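Local atomic coordinates of type-2Ba cytolytic delta-endotoxin (Bacillus thuringiensis serovar israelensis, PDB entry 2RCI), a protein that probably kills the larvae of dipteran insects by making pores in the epithelial cell membrane of the midgut. Residues N9-Y15 with Y136-I142; L54-T60 with T188-A192; K82-R86 with W99-V103; L91-S95 with N144-G148. All coordinates share one frame; numbering follows the deposited sequence. Where two conformers were deposited one is given.

Contact 1: N9-Y15 with Y136-I142; sequences NFNEIFY and YKILFSI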
loop_
_atom_site.group_PDB
_atom_site.type_symbol
_atom_site.label_atom_id
_atom_site.label_comp_id
_atom_site.label_asym_id
_atom_site.label_seq_id
_atom_site.Cartn_x
_atom_site.Cartn_y
_atom_site.Cartn_z
ATOM N N ASN A 9 8.048 -7.516 4.470
ATOM C CA ASN A 9 7.182 -6.726 5.338
ATOM C C ASN A 9 6.003 -6.056 4.604
ATOM O O ASN A 9 5.301 -5.224 5.176
ATOM C CB ASN A 9 8.012 -5.744 6.156
ATOM C CG ASN A 9 8.852 -6.445 7.237
ATOM O OD1 ASN A 9 10.049 -6.226 7.325
ATOM N ND2 ASN A 9 8.216 -7.295 8.049
ATOM N N PHE A 10 5.804 -6.429 3.343
ATOM C CA PHE A 10 4.741 -5.862 2.506
ATOM C C PHE A 10 3.745 -6.969 2.175
ATOM O O PHE A 10 4.138 -8.127 2.048
ATOM C CB PHE A 10 5.281 -5.347 1.151
ATOM C CG PHE A 10 6.209 -4.166 1.252
ATOM C CD1 PHE A 10 5.714 -2.852 1.216
ATOM C CD2 PHE A 10 7.578 -4.365 1.332
ATOM C CE1 PHE A 10 6.571 -1.758 1.299
ATOM C CE2 PHE A 10 8.457 -3.270 1.420
ATOM C CZ PHE A 10 7.954 -1.967 1.395
ATOM N N ASN A 11 2.469 -6.605 2.020
ATOM C CA ASN A 11 1.502 -7.489 1.370
ATOM C C ASN A 11 1.742 -7.307 -0.133
ATOM O O ASN A 11 1.434 -6.264 -0.698
ATOM C CB ASN A 11 0.054 -7.129 1.736
ATOM C CG ASN A 11 -0.936 -8.261 1.413
ATOM O OD1 ASN A 11 -0.597 -9.168 0.677
ATOM N ND2 ASN A 11 -2.125 -8.254 2.052
ATOM N N GLU A 12 2.334 -8.316 -0.757
ATOM C CA GLU A 12 2.780 -8.164 -2.144
ATOM C C GLU A 12 1.688 -8.566 -3.114
ATOM O O GLU A 12 1.083 -9.642 -2.992
ATOM C CB GLU A 12 4.032 -8.987 -2.385
ATOM C CG GLU A 12 5.263 -8.553 -1.535
ATOM C CD GLU A 12 6.402 -9.558 -1.633
ATOM O OE1 GLU A 12 6.316 -10.450 -2.493
ATOM O OE2 GLU A 12 7.392 -9.437 -0.883
ATOM N N ILE A 13 1.441 -7.710 -4.101
ATOM C CA ILE A 13 0.399 -7.972 -5.088
ATOM C C ILE A 13 1.016 -7.781 -6.480
ATOM O O ILE A 13 1.374 -6.659 -6.881
ATOM C CB ILE A 13 -0.829 -7.067 -4.856
ATOM C CG1 ILE A 13 -1.473 -7.391 -3.505
ATOM C CG2 ILE A 13 -1.879 -7.210 -5.980
ATOM C CD1 ILE A 13 -1.933 -6.185 -2.820
ATOM N N PHE A 14 1.155 -8.894 -7.194
ATOM C CA PHE A 14 1.824 -8.899 -8.475
ATOM C C PHE A 14 0.712 -8.853 -9.509
ATOM O O PHE A 14 -0.218 -9.684 -9.480
ATOM C CB PHE A 14 2.688 -10.170 -8.651
ATOM C CG PHE A 14 3.902 -10.259 -7.730
ATOM C CD1 PHE A 14 5.179 -10.096 -8.230
ATOM C CD2 PHE A 14 3.755 -10.608 -6.382
ATOM C CE1 PHE A 14 6.316 -10.207 -7.397
ATOM C CE2 PHE A 14 4.874 -10.709 -5.529
ATOM C CZ PHE A 14 6.151 -10.507 -6.046
ATOM N N TYR A 15 0.739 -7.833 -10.351
ATOM C CA TYR A 15 -0.109 -7.808 -11.523
ATOM C C TYR A 15 0.828 -7.655 -12.725
ATOM O O TYR A 15 0.980 -6.575 -13.288
ATOM C CB TYR A 15 -1.141 -6.683 -11.418
ATOM C CG TYR A 15 -2.275 -6.821 -12.400
ATOM C CD1 TYR A 15 -3.444 -7.501 -12.049
ATOM C CD2 TYR A 15 -2.199 -6.239 -13.677
ATOM C CE1 TYR A 15 -4.502 -7.627 -12.959
ATOM C CE2 TYR A 15 -3.255 -6.374 -14.591
ATOM C CZ TYR A 15 -4.391 -7.064 -14.237
ATOM O OH TYR A 15 -5.458 -7.200 -15.147
ATOM N N TYR A 136 0.264 -0.746 8.063
ATOM C CA TYR A 136 -0.159 -1.733 7.080
ATOM C C TYR A 136 0.576 -1.377 5.794
ATOM O O TYR A 136 0.568 -0.204 5.363
ATOM C CB TYR A 136 -1.665 -1.656 6.850
ATOM C CG TYR A 136 -2.209 -2.884 6.138
ATOM C CD1 TYR A 136 -2.843 -3.908 6.842
ATOM C CD2 TYR A 136 -2.068 -3.027 4.752
ATOM C CE1 TYR A 136 -3.315 -5.050 6.182
ATOM C CE2 TYR A 136 -2.542 -4.138 4.088
ATOM C CZ TYR A 136 -3.170 -5.148 4.802
ATOM O OH TYR A 136 -3.631 -6.252 4.126
ATOM N N LYS A 137 1.204 -2.385 5.199
ATOM C CA LYS A 137 2.083 -2.161 4.038
ATOM C C LYS A 137 1.731 -3.059 2.886
ATOM O O LYS A 137 1.531 -4.264 3.067
ATOM C CB LYS A 137 3.549 -2.356 4.398
ATOM C CG LYS A 137 4.051 -1.297 5.394
ATOM C CD LYS A 137 5.526 -1.516 5.752
ATOM C CE LYS A 137 5.805 -2.813 6.580
ATOM N NZ LYS A 137 4.860 -3.135 7.688
ATOM N N ILE A 138 1.660 -2.446 1.704
ATOM C CA ILE A 138 1.273 -3.135 0.471
ATOM C C ILE A 138 2.335 -2.805 -0.579
ATOM O O ILE A 138 2.895 -1.699 -0.567
ATOM C CB ILE A 138 -0.063 -2.605 -0.065
ATOM C CG1 ILE A 138 -1.195 -2.785 0.968
ATOM C CG2 ILE A 138 -0.431 -3.310 -1.386
ATOM C CD1 ILE A 138 -2.468 -1.968 0.620
ATOM N N LEU A 139 2.633 -3.746 -1.465
ATOM C CA LEU A 139 3.542 -3.435 -2.594
ATOM C C LEU A 139 2.977 -4.021 -3.874
ATOM O O LEU A 139 2.882 -5.259 -4.027
ATOM C CB LEU A 139 4.976 -3.922 -2.343
ATOM C CG LEU A 139 6.075 -3.441 -3.323
ATOM C CD1 LEU A 139 7.451 -3.437 -2.675
ATOM C CD2 LEU A 139 6.072 -4.214 -4.657
ATOM N N PHE A 140 2.606 -3.131 -4.796
ATOM C CA PHE A 140 2.140 -3.549 -6.111
ATOM C C PHE A 140 3.255 -3.546 -7.148
ATOM O O PHE A 140 4.016 -2.558 -7.241
ATOM C CB PHE A 140 1.072 -2.591 -6.656
ATOM C CG PHE A 140 -0.168 -2.514 -5.832
ATOM C CD1 PHE A 140 -1.179 -3.461 -5.989
ATOM C CD2 PHE A 140 -0.355 -1.458 -4.935
ATOM C CE1 PHE A 140 -2.359 -3.399 -5.205
ATOM C CE2 PHE A 140 -1.532 -1.366 -4.160
ATOM C CZ PHE A 140 -2.544 -2.337 -4.310
ATOM N N SER A 141 3.365 -4.645 -7.896
ATOM C CA SER A 141 4.159 -4.659 -9.124
ATOM C C SER A 141 3.172 -4.717 -10.286
ATOM O O SER A 141 2.219 -5.494 -10.262
ATOM C CB SER A 141 5.121 -5.845 -9.158
ATOM O OG SER A 141 6.035 -5.806 -8.066
ATOM N N ILE A 142 3.390 -3.885 -11.298
ATOM C CA ILE A 142 2.363 -3.711 -12.290
ATOM C C ILE A 142 2.993 -3.669 -13.667
ATOM O O ILE A 142 3.901 -2.877 -13.923
ATOM C CB ILE A 142 1.588 -2.384 -12.052
ATOM C CG1 ILE A 142 1.181 -2.274 -10.577
ATOM C CG2 ILE A 142 0.369 -2.294 -13.020
ATOM C CD1 ILE A 142 0.933 -0.810 -10.109
#
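Leu139 CD1 sits over the centre of the Phe10 ring, 4.0 Å above its plane, in a CH-pi contact. The Phe140 ring has Ile138 CG2 over one face, offset toward the rim, while Ile13 lies alongside it. At the edge of the Tyr136 ring, in its plane, is Ile138 CG1. These groups flank a parallel strand pair, 11-15 beside 132-142, in the mixed sheet of the Cyt toxin's alpha/beta fold. Five backbone hydrogen bonds join the strands, from Asn11 N to Lys137 O through to Tyr15 N to Ser141 O.

The two faces of the sheet meet different helices. Glu12, Phe14, Leu139 and Ser141 face helix 21-31. Ile13, Tyr15 and Ile138 touch helix 96-110 on the other side. Tyr136 OH is hydrogen-bonded to Gln116, and Tyr15 OH to Ser95.

Leu139 reaches the Phe10 ring because its CG is anti to the backbone N (chi1 -169°). Ile13 CG1 instead lies beside its own backbone N (chi1 -64°). With chi2 at 141°, its CD1 rests against two residues of the adjacent strand, 3.5 Å from Ile138 CG2 and 3.7 Å from Phe140 CE1.

Contact 2: L54-T60 with T188-A192; sequences LPNAGVT and TVVQA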
loop_
_atom_site.group_PDB
_atom_site.type_symbol
_atom_site.label_atom_id
_atom_site.label_comp_id
_atom_site.label_asym_id
_atom_site.label_seq_id
_atom_site.Cartn_x
_atom_site.Cartn_y
_atom_site.Cartn_z
ATOM N N LEU A 54 17.920 3.383 -8.741
ATOM C CA LEU A 54 17.542 2.357 -9.715
ATOM C C LEU A 54 17.909 2.755 -11.138
ATOM O O LEU A 54 17.664 3.899 -11.529
ATOM C CB LEU A 54 16.049 2.045 -9.637
ATOM C CG LEU A 54 15.526 1.317 -8.398
ATOM C CD1 LEU A 54 13.995 1.399 -8.465
ATOM C CD2 LEU A 54 15.986 -0.157 -8.335
ATOM N N PRO A 55 18.481 1.811 -11.922
ATOM C CA PRO A 55 18.798 2.132 -13.315
ATOM C C PRO A 55 17.553 2.246 -14.192
ATOM O O PRO A 55 16.536 1.575 -13.922
ATOM C CB PRO A 55 19.643 0.930 -13.770
ATOM C CG PRO A 55 19.214 -0.194 -12.912
ATOM C CD PRO A 55 18.866 0.428 -11.569
ATOM N N ASN A 56 17.627 3.077 -15.233
ATOM C CA ASN A 56 16.547 3.153 -16.228
ATOM C C ASN A 56 15.170 3.373 -15.575
ATOM O O ASN A 56 14.192 2.747 -15.965
ATOM C CB ASN A 56 16.515 1.859 -17.051
ATOM C CG ASN A 56 17.869 1.526 -17.675
ATOM O OD1 ASN A 56 18.483 0.511 -17.349
ATOM N ND2 ASN A 56 18.337 2.395 -18.562
ATOM N N ALA A 57 15.121 4.230 -14.561
ATOM C CA ALA A 57 13.929 4.342 -13.739
ATOM C C ALA A 57 13.541 5.796 -13.502
ATOM O O ALA A 57 14.392 6.690 -13.588
ATOM C CB ALA A 57 14.127 3.592 -12.415
ATOM N N GLY A 58 12.266 6.031 -13.207
ATOM C CA GLY A 58 11.816 7.366 -12.813
ATOM C C GLY A 58 10.628 7.279 -11.875
ATOM O O GLY A 58 9.853 6.313 -11.926
ATOM N N VAL A 59 10.446 8.324 -11.072
ATOM C CA VAL A 59 9.337 8.363 -10.127
ATOM C C VAL A 59 8.190 9.134 -10.774
ATOM O O VAL A 59 8.365 10.279 -11.204
ATOM C CB VAL A 59 9.756 8.977 -8.763
ATOM C CG1 VAL A 59 8.557 9.135 -7.806
ATOM C CG2 VAL A 59 10.875 8.141 -8.119
ATOM N N THR A 60 7.025 8.503 -10.838
ATOM C CA THR A 60 5.838 9.092 -11.477
ATOM C C THR A 60 4.784 9.658 -10.504
ATOM O O THR A 60 3.747 10.220 -10.930
ATOM C CB THR A 60 5.159 8.066 -12.364
ATOM O OG1 THR A 60 4.830 6.903 -11.584
ATOM C CG2 THR A 60 6.130 7.651 -13.505
ATOM N N THR A 188 5.375 5.847 -6.801
ATOM C CA THR A 188 5.364 4.953 -7.950
ATOM C C THR A 188 6.661 5.174 -8.691
ATOM O O THR A 188 6.988 6.320 -9.036
ATOM C CB THR A 188 4.198 5.247 -8.908
ATOM O OG1 THR A 188 2.962 5.231 -8.177
ATOM C CG2 THR A 188 4.149 4.207 -9.980
ATOM N N VAL A 189 7.397 4.085 -8.915
ATOM C CA VAL A 189 8.599 4.128 -9.744
ATOM C C VAL A 189 8.407 3.220 -10.967
ATOM O O VAL A 189 7.942 2.069 -10.846
ATOM C CB VAL A 189 9.880 3.759 -8.918
ATOM C CG1 VAL A 189 9.786 2.337 -8.383
ATOM C CG2 VAL A 189 11.163 3.900 -9.799
ATOM N N VAL A 190 8.720 3.745 -12.147
ATOM C CA VAL A 190 8.694 2.920 -13.343
ATOM C C VAL A 190 10.137 2.625 -13.763
ATOM O O VAL A 190 11.009 3.502 -13.676
ATOM C CB VAL A 190 7.881 3.562 -14.488
ATOM C CG1 VAL A 190 6.421 3.753 -14.058
ATOM C CG2 VAL A 190 8.496 4.929 -14.938
ATOM N N GLN A 191 10.387 1.381 -14.160
ATOM C CA GLN A 191 11.692 0.978 -14.679
ATOM C C GLN A 191 11.476 0.297 -16.027
ATOM O O GLN A 191 10.488 -0.465 -16.199
ATOM C CB GLN A 191 12.403 0.009 -13.719
ATOM C CG GLN A 191 13.813 -0.459 -14.184
ATOM C CD GLN A 191 14.486 -1.347 -13.143
ATOM O OE1 GLN A 191 14.027 -2.459 -12.871
ATOM N NE2 GLN A 191 15.584 -0.863 -12.561
ATOM N N ALA A 192 12.354 0.600 -16.988
ATOM C CA ALA A 192 12.335 -0.114 -18.273
ATOM C C ALA A 192 12.307 -1.626 -18.021
ATOM O O ALA A 192 12.991 -2.144 -17.137
ATOM C CB ALA A 192 13.547 0.266 -19.164
#
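Gln191 extends along the end of segment 54-60 and crosses Pro55 obliquely. Its CG is anti to the backbone N (chi1 -179°) and the next torsion is also extended, which carries the amide to Pro55. There NE2 donates to Pro55 O at 2.9 Å, in the carbonyl plane and on a lone pair. The acceptor also lies close to the amide plane of Gln191. The other end of the amide is held as well: Gln191 OE1 accepts from Gln23 and Arg26. The amide thus ties the loop before strand 57-64 to helix 21-31.

Leu54 and Val189 meet at about a right angle, with Leu54 CD1 4.0 Å from Val189 CG2. The same methyl of Val189 touches Ala57 CB. Val190 is on the sheet face away from Ala57 and Val189. Thr60 meets it at about a right angle, with Thr60 CG2 3.9 Å from Val190 CG2. Thr60 OG1 lies 3.2 Å from Thr188 CB. The two hydroxyls turn to different carbonyls, Thr60 OG1 to Leu89 O and Thr188 OG1 to Val88 O, both at the end of helix 74-89.

Gly58 and Val190 form a hydrogen-bonded pair, with Gly58 N to Val190 O at 2.9 Å and Val190 N to Gly58 O at 2.8 Å. Ala57-Gln191 and Val59-Val189 are the non-hydrogen-bonded pairs beside it. This alternation is the pattern of an antiparallel beta pair, here within the mixed sheet of the Cyt fold.

Contact 3: K82-R86 with W99-V103; sequences KEIIR and WNSVV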
loop_
_atom_site.group_PDB
_atom_site.type_symbol
_atom_site.label_atom_id
_atom_site.label_comp_id
_atom_site.label_asym_id
_atom_site.label_seq_id
_atom_site.Cartn_x
_atom_site.Cartn_y
_atom_site.Cartn_z
ATOM N N LYS A 82 -8.736 4.756 -3.091
ATOM C CA LYS A 82 -8.623 4.329 -4.495
ATOM C C LYS A 82 -8.318 5.525 -5.405
ATOM O O LYS A 82 -7.467 5.454 -6.288
ATOM C CB LYS A 82 -9.915 3.656 -4.972
ATOM C CG LYS A 82 -9.853 3.108 -6.418
ATOM C CD LYS A 82 -11.232 2.781 -6.963
ATOM C CE LYS A 82 -11.105 2.047 -8.348
ATOM N NZ LYS A 82 -12.444 1.808 -8.967
ATOM N N GLU A 83 -9.007 6.634 -5.178
ATOM C CA GLU A 83 -8.786 7.816 -6.000
ATOM C C GLU A 83 -7.392 8.398 -5.758
ATOM O O GLU A 83 -6.745 8.873 -6.693
ATOM C CB GLU A 83 -9.879 8.872 -5.784
ATOM C CG GLU A 83 -11.262 8.432 -6.356
ATOM C CD GLU A 83 -11.184 7.835 -7.779
ATOM O OE1 GLU A 83 -10.656 8.510 -8.686
ATOM O OE2 GLU A 83 -11.624 6.687 -7.984
ATOM N N ILE A 84 -6.927 8.324 -4.514
ATOM C CA ILE A 84 -5.575 8.824 -4.215
ATOM C C ILE A 84 -4.533 7.957 -4.956
ATOM O O ILE A 84 -3.608 8.490 -5.587
ATOM C CB ILE A 84 -5.284 8.856 -2.714
ATOM C CG1 ILE A 84 -6.161 9.907 -2.040
ATOM C CG2 ILE A 84 -3.798 9.214 -2.441
ATOM C CD1 ILE A 84 -6.174 9.804 -0.505
ATOM N N ILE A 85 -4.720 6.640 -4.902
ATOM C CA ILE A 85 -3.843 5.713 -5.623
ATOM C C ILE A 85 -3.851 5.989 -7.130
ATOM O O ILE A 85 -2.790 6.010 -7.767
ATOM C CB ILE A 85 -4.144 4.241 -5.274
ATOM C CG1 ILE A 85 -3.801 3.991 -3.778
ATOM C CG2 ILE A 85 -3.362 3.287 -6.224
ATOM C CD1 ILE A 85 -4.252 2.664 -3.250
ATOM N N ARG A 86 -5.039 6.204 -7.709
ATOM C CA ARG A 86 -5.136 6.652 -9.109
ATOM C C ARG A 86 -4.186 7.850 -9.399
ATOM O O ARG A 86 -3.415 7.832 -10.376
ATOM C CB ARG A 86 -6.581 6.999 -9.481
ATOM C CG ARG A 86 -6.810 7.171 -11.022
ATOM C CD ARG A 86 -8.260 7.475 -11.340
ATOM N NE ARG A 86 -9.225 6.666 -10.591
ATOM C CZ ARG A 86 -9.746 5.515 -11.012
ATOM N NH1 ARG A 86 -9.389 5.000 -12.189
ATOM N NH2 ARG A 86 -10.616 4.869 -10.245
ATOM N N TRP A 99 -7.637 -2.726 -11.252
ATOM C CA TRP A 99 -8.295 -1.902 -10.229
ATOM C C TRP A 99 -9.023 -2.770 -9.162
ATOM O O TRP A 99 -9.110 -2.369 -7.998
ATOM C CB TRP A 99 -9.143 -0.804 -10.856
ATOM C CG TRP A 99 -8.277 0.291 -11.337
ATOM C CD1 TRP A 99 -7.927 0.584 -12.633
ATOM C CD2 TRP A 99 -7.580 1.211 -10.505
ATOM N NE1 TRP A 99 -7.065 1.673 -12.647
ATOM C CE2 TRP A 99 -6.826 2.058 -11.346
ATOM C CE3 TRP A 99 -7.521 1.401 -9.106
ATOM C CZ2 TRP A 99 -6.015 3.091 -10.843
ATOM C CZ3 TRP A 99 -6.696 2.413 -8.603
ATOM C CH2 TRP A 99 -5.962 3.256 -9.476
ATOM N N ASN A 100 -9.521 -3.954 -9.560
ATOM C CA ASN A 100 -10.052 -4.936 -8.614
ATOM C C ASN A 100 -9.002 -5.385 -7.580
ATOM O O ASN A 100 -9.297 -5.466 -6.362
ATOM C CB ASN A 100 -10.604 -6.159 -9.358
ATOM C CG ASN A 100 -11.834 -6.739 -8.699
ATOM O OD1 ASN A 100 -11.873 -7.924 -8.389
ATOM N ND2 ASN A 100 -12.846 -5.911 -8.489
ATOM N N SER A 101 -7.803 -5.696 -8.072
ATOM C CA SER A 101 -6.648 -6.028 -7.232
ATOM C C SER A 101 -6.354 -4.912 -6.250
ATOM O O SER A 101 -6.151 -5.155 -5.040
ATOM C CB SER A 101 -5.404 -6.317 -8.092
ATOM O OG SER A 101 -5.533 -7.587 -8.704
ATOM N N VAL A 102 -6.365 -3.683 -6.749
ATOM C CA VAL A 102 -6.087 -2.525 -5.883
ATOM C C VAL A 102 -7.158 -2.398 -4.791
ATOM O O VAL A 102 -6.841 -2.287 -3.599
ATOM C CB VAL A 102 -5.984 -1.197 -6.685
ATOM C CG1 VAL A 102 -5.800 -0.030 -5.720
ATOM C CG2 VAL A 102 -4.863 -1.232 -7.732
ATOM N N VAL A 103 -8.427 -2.431 -5.192
ATOM C CA VAL A 103 -9.527 -2.199 -4.240
ATOM C C VAL A 103 -9.615 -3.312 -3.199
ATOM O O VAL A 103 -9.886 -3.041 -2.023
ATOM C CB VAL A 103 -10.871 -1.930 -4.964
ATOM C CG1 VAL A 103 -12.072 -1.942 -3.971
ATOM C CG2 VAL A 103 -10.784 -0.535 -5.692
#
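The Arg86 guanidinium lies over one face of the Trp99 indole. The two planes are 24° apart, and Arg86 CZ is 4.5 Å from the centroid of the Trp99 six-membered ring, 13° off its normal. This is a cation-pi stack. NH1 comes over the ring toward its rim. The root of the same arginine also packs on the indole, with Arg86 CA 3.5 Å from Trp99 CH2.

Two more residues of helix 74-89 touch the indole. Lys82 CE lies 3.7 Å from Trp99 CE3. The extended lysine chain also runs past Val103, where CD approaches Val103 CG2 to 3.6 Å. Ile85 slides past Trp99 and Val102 in the opposite direction, and its CD1 meets Val102 CG1 at 4.0 Å.

A second shell fixes the two stacked groups. Glu83, one turn back on the helix, takes Arg86 side-on: NE bonds to OE1 at 3.0 Å and NH2 to OE2 at 3.1 Å. This salt bridge limits rotation of the guanidinium. The indole is held through NE1, which donates to Ile93 O.

The short helical segments run at 127° to each other, with axes 11.0 Å apart at closest approach. Lys82 and Ile85 also touch Ile106 further along helix 96-110. Ile85 continues inward to Met184 of strand 177-192 and to Leu154 and Ile156 of strand 150-162, so the helix pair packs against the sheet.

Contact 4: L91-S95 with N144-G148; sequences LVINS and NEDTG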
loop_
_atom_site.group_PDB
_atom_site.type_symbol
_atom_site.label_atom_id
_atom_site.label_comp_id
_atom_site.label_asym_id
_atom_site.label_seq_id
_atom_site.Cartn_x
_atom_site.Cartn_y
_atom_site.Cartn_z
ATOM N N LEU A 91 0.173 7.005 -14.025
ATOM C CA LEU A 91 -0.005 6.205 -15.228
ATOM C C LEU A 91 -1.490 5.917 -15.219
ATOM O O LEU A 91 -2.064 5.743 -14.152
ATOM C CB LEU A 91 0.716 4.852 -15.117
ATOM C CG LEU A 91 2.224 4.867 -14.919
ATOM C CD1 LEU A 91 2.663 3.513 -14.382
ATOM C CD2 LEU A 91 2.868 5.166 -16.230
ATOM N N VAL A 92 -2.098 5.841 -16.394
ATOM C CA VAL A 92 -3.512 5.430 -16.514
ATOM C C VAL A 92 -3.599 3.939 -16.856
ATOM O O VAL A 92 -3.200 3.514 -17.959
ATOM C CB VAL A 92 -4.234 6.258 -17.576
ATOM C CG1 VAL A 92 -5.638 5.695 -17.894
ATOM C CG2 VAL A 92 -4.306 7.725 -17.139
ATOM N N ILE A 93 -4.097 3.147 -15.906
ATOM C CA ILE A 93 -4.301 1.721 -16.134
ATOM C C ILE A 93 -5.809 1.497 -16.310
ATOM O O ILE A 93 -6.596 1.707 -15.377
ATOM C CB ILE A 93 -3.784 0.815 -14.978
ATOM C CG1 ILE A 93 -2.359 1.197 -14.503
ATOM C CG2 ILE A 93 -3.909 -0.699 -15.361
ATOM C CD1 ILE A 93 -1.302 1.290 -15.593
ATOM N N ASN A 94 -6.188 1.094 -17.510
ATOM C CA ASN A 94 -7.592 0.925 -17.899
ATOM C C ASN A 94 -8.240 -0.361 -17.344
ATOM O O ASN A 94 -9.465 -0.406 -17.169
ATOM C CB ASN A 94 -7.736 1.031 -19.441
ATOM C CG ASN A 94 -7.470 2.447 -19.963
ATOM O OD1 ASN A 94 -6.515 2.695 -20.720
ATOM N ND2 ASN A 94 -8.272 3.387 -19.516
ATOM N N SER A 95 -7.420 -1.376 -17.037
ATOM C CA SER A 95 -7.882 -2.704 -16.615
ATOM C C SER A 95 -8.742 -2.708 -15.343
ATOM O O SER A 95 -8.308 -2.303 -14.274
ATOM C CB SER A 95 -6.716 -3.675 -16.434
ATOM O OG SER A 95 -7.153 -4.876 -15.788
ATOM N N ASN A 144 1.418 -4.325 -17.758
ATOM C CA ASN A 144 0.410 -4.751 -18.732
ATOM C C ASN A 144 0.443 -3.795 -19.929
ATOM O O ASN A 144 1.380 -3.019 -20.071
ATOM C CB ASN A 144 -0.985 -4.899 -18.072
ATOM C CG ASN A 144 -1.754 -3.581 -17.942
ATOM O OD1 ASN A 144 -1.190 -2.478 -18.082
ATOM N ND2 ASN A 144 -3.061 -3.701 -17.650
ATOM N N GLU A 145 -0.577 -3.841 -20.782
ATOM C CA GLU A 145 -0.574 -2.999 -21.987
ATOM C C GLU A 145 -0.411 -1.494 -21.701
ATOM O O GLU A 145 0.209 -0.771 -22.491
ATOM C CB GLU A 145 -1.816 -3.262 -22.840
ATOM C CG GLU A 145 -3.137 -2.928 -22.153
ATOM C CD GLU A 145 -3.757 -4.054 -21.328
ATOM O OE1 GLU A 145 -3.096 -5.101 -21.047
ATOM O OE2 GLU A 145 -4.946 -3.858 -20.971
ATOM N N ASP A 146 -0.947 -1.037 -20.574
ATOM C CA ASP A 146 -0.925 0.369 -20.203
ATOM C C ASP A 146 0.354 0.797 -19.490
ATOM O O ASP A 146 0.515 1.972 -19.173
ATOM C CB ASP A 146 -2.157 0.782 -19.400
ATOM C CG ASP A 146 -3.414 0.808 -20.249
ATOM O OD1 ASP A 146 -3.316 1.088 -21.471
ATOM O OD2 ASP A 146 -4.501 0.558 -19.702
ATOM N N THR A 147 1.269 -0.142 -19.280
ATOM C CA THR A 147 2.613 0.261 -18.783
ATOM C C THR A 147 3.660 0.230 -19.899
ATOM O O THR A 147 4.839 0.526 -19.657
ATOM C CB THR A 147 3.120 -0.599 -17.603
ATOM O OG1 THR A 147 3.385 -1.951 -18.049
ATOM C CG2 THR A 147 2.117 -0.595 -16.452
ATOM N N GLY A 148 3.223 -0.155 -21.108
ATOM C CA GLY A 148 4.128 -0.241 -22.270
ATOM C C GLY A 148 5.463 -0.931 -22.001
ATOM O O GLY A 148 5.525 -2.075 -21.503
HETATM O O HOH W 1 -0.273 4.622 -18.516
HETATM O O HOH W 2 -4.984 -1.850 -18.702
#
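Asp146 and Asn94 make the direct hydrogen bond between these two loops. Asn94 N donates to Asp146 OD2 at 2.8 Å, with an angle of 167° at the hydrogen. The oxygen is met on its anti side, 25° out of the carboxylate plane. With CG beside the backbone N (chi1 -71°), the Asp146 carboxylate is carried across to Asn94 N.

Two waters also bridge the loops. One donates to Val92 O and to Asp146 O, at 2.8 Å from the latter, and so links the two backbones. The other donates to Asp146 OD2 at 2.7 Å and to Glu145 OE2. It accepts from Asn144 ND2 and, weakly, from Ser95 N.

Ile93 supplies the apolar packing: its CD1 lies 3.9 Å from Asp146 CB and 4.0 Å from Thr147 CG2.

Each loop is also braced from within or from nearby. Asn144 OD1 accepts from Asp146 N at 2.9 Å, an Asx turn, although the donor sits well above the carbonyl plane. Ser95 is the N-cap of helix 96-110: its OG caps Phe98 N.

The contact joins the link between helices 74-89 and 96-110 to the turn between strands 132-142 and 150-162. Its chemistry is mostly polar. One carboxylate oxygen, Asp146 OD2, receives both a backbone N-H and a water, which would be expected to stabilise its negative charge.

In the fold
Contacts 1 and 2 both belong to the mixed sheet. Contact 1, a parallel pair, is the most central, its centre about 6 Å from the centre of the chain. Contact 2, an antiparallel pair, is peripheral, its centre about 18 Å from the same point. Contact 3 is intermediate, at about 10 Å, and packs two helices on the sheet through cation-pi and apolar contacts. Contact 4 is peripheral too, at about 19 Å, and joins two loops mainly by polar bonds and water. Contacts 1 and 3 meet where Phe140 packs on Val102. Contact 4 touches the other three, with polar links to contacts 1 and 3 and apolar packing on contact 2. Helix 96-110 thus serves contact 3 and begins at contact 4.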